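Local coordinates for GGDEF and EAL domain-containing protein (Vibrio cholerae O1 str. 2010EL-1786, PDB 6PWJ) that binds cyclic di-GMP as a LapD-type receptor, through an EAL domain that is degenerate and probably lacks phosphodiesterase activity, at the magnesium ion site. Residues are numbered along the deposited sequence; one frame, centred on the assembly and turned at random.

The magnesium ion site. Residues 218, 272, 304, 334, 355, 410. With MG (magnesium ion), chain B.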
loop_
_atom_site.group_PDB
_atom_site.type_symbol
_atom_site.label_atom_id
_atom_site.label_comp_id
_atom_site.label_asym_id
_atom_site.label_seq_id
_atom_site.Cartn_x
_atom_site.Cartn_y
_atom_site.Cartn_z
ATOM N N GLU A 218 -7.847 1.089 14.867
ATOM C CA GLU A 218 -6.993 0.163 14.138
ATOM C C GLU A 218 -5.868 -0.322 15.042
ATOM O O GLU A 218 -5.233 0.473 15.741
ATOM C CB GLU A 218 -6.423 0.827 12.886
ATOM C CG GLU A 218 -5.665 -0.123 11.975
ATOM C CD GLU A 218 -5.376 0.481 10.615
ATOM O OE1 GLU A 218 -5.787 1.636 10.378
ATOM O OE2 GLU A 218 -4.741 -0.201 9.783
ATOM N N ASN A 272 -5.866 -5.570 10.793
ATOM C CA ASN A 272 -5.402 -5.726 9.421
ATOM C C ASN A 272 -5.115 -7.198 9.152
ATOM O O ASN A 272 -4.319 -7.823 9.861
ATOM C CB ASN A 272 -4.156 -4.880 9.173
ATOM C CG ASN A 272 -4.437 -3.393 9.244
ATOM O OD1 ASN A 272 -5.053 -2.822 8.345
ATOM N ND2 ASN A 272 -3.973 -2.754 10.311
ATOM N N GLU A 304 -9.914 -5.647 8.625
ATOM C CA GLU A 304 -9.499 -4.737 7.562
ATOM C C GLU A 304 -8.850 -5.551 6.451
ATOM O O GLU A 304 -7.717 -6.020 6.594
ATOM C CB GLU A 304 -8.544 -3.681 8.112
ATOM C CG GLU A 304 -8.607 -2.349 7.389
ATOM C CD GLU A 304 -8.216 -1.187 8.281
ATOM O OE1 GLU A 304 -7.009 -0.875 8.367
ATOM O OE2 GLU A 304 -9.119 -0.593 8.906
ATOM N N ASP A 334 -9.266 -1.910 3.119
ATOM C CA ASP A 334 -8.074 -1.120 3.387
ATOM C C ASP A 334 -7.356 -0.836 2.075
ATOM O O ASP A 334 -7.263 -1.707 1.206
ATOM C CB ASP A 334 -7.141 -1.846 4.359
ATOM C CG ASP A 334 -6.218 -0.898 5.103
ATOM O OD1 ASP A 334 -6.278 0.322 4.842
ATOM O OD2 ASP A 334 -5.436 -1.370 5.953
ATOM N N LYS A 355 -11.335 2.207 3.715
ATOM C CA LYS A 355 -10.207 3.041 4.131
ATOM C C LYS A 355 -9.468 3.481 2.874
ATOM O O LYS A 355 -8.704 2.710 2.288
ATOM C CB LYS A 355 -9.284 2.283 5.079
ATOM C CG LYS A 355 -9.381 2.710 6.534
ATOM C CD LYS A 355 -8.071 2.434 7.259
ATOM C CE LYS A 355 -8.132 2.845 8.719
ATOM N NZ LYS A 355 -9.006 1.935 9.502
ATOM N N GLN A 410 -8.548 9.438 10.809
ATOM C CA GLN A 410 -7.597 8.710 11.635
ATOM C C GLN A 410 -6.202 9.264 11.390
ATOM O O GLN A 410 -5.831 9.540 10.246
ATOM C CB GLN A 410 -7.636 7.208 11.325
ATOM C CG GLN A 410 -6.604 6.375 12.064
ATOM C CD GLN A 410 -6.708 4.899 11.727
ATOM O OE1 GLN A 410 -7.702 4.452 11.154
ATOM N NE2 GLN A 410 -5.679 4.136 12.076
HETATM MG MG MG B . -5.000 -0.805 7.923
HETATM O O HOH W 1 -5.108 1.060 7.062
HETATM O O HOH W 2 -3.175 -0.181 7.273
#
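Four side chains from well-separated stretches of the EAL domain converge on one magnesium ion. The domain is a TIM-type barrel, and the ligands follow one another along the chain, on strands or just past a strand end: Glu218 from strand 214-225, Asn272 at the last residue of 269-272, Glu304 from 301-306, and Asp334 immediately after 330-333. Folding the barrel thus brings together in space ligands that are far apart in sequence, and two water molecules complete a near-octahedral shell. Glu218 OE2 binds MG at 2.0 Å, and Asp334 OD2 takes the opposite corner. Asn272 OD1, the amide oxygen, faces water 1 across the metal, and Glu304 OE1 faces water 2, so the waters occupy adjacent corners. Each carboxylate offers one oxygen to the ion.

Glu218 reaches in with CG anti to its backbone N (chi1 -173°), as does Asp334, and an extended chain. Asn272, with CG anti to the carbonyl carbon (chi1 -66°), bridges metal and ligand: while OD1 binds the ion, ND2 donates within its own amide plane to the anti lone pair of Glu218 OE2, at 2.7 Å. That pairing should fix both the carboxylate and the flip of the amide. Strands 353-356 and 408-410 supply the second shell. Gln410 NE2, tip of a fully extended side chain, comes from above the carboxylate plane to Glu218 OE1 at 3.0 Å. Lys355 runs extended to its end, where a last turn (chi4 71°) brings NZ between two carboxylates. NZ forms a salt bridge with Glu218 OE1 at 3.3 Å. It also hydrogen-bonds Glu304 OE2 at 2.6 Å, from above the carboxylate plane, tying together two metal ligands. Its charge, with that of the ion, would help offset the crowded carboxylates and probably keeps them ionised.

Glu218 begins the Glu-Val-Phe sequence that replaces the canonical EAL motif. The site retains the metal-binding framework of an EAL phosphodiesterase in the nucleotide-free state, though here it likely supports the receptor domain's architecture rather than cyclic di-GMP hydrolysis.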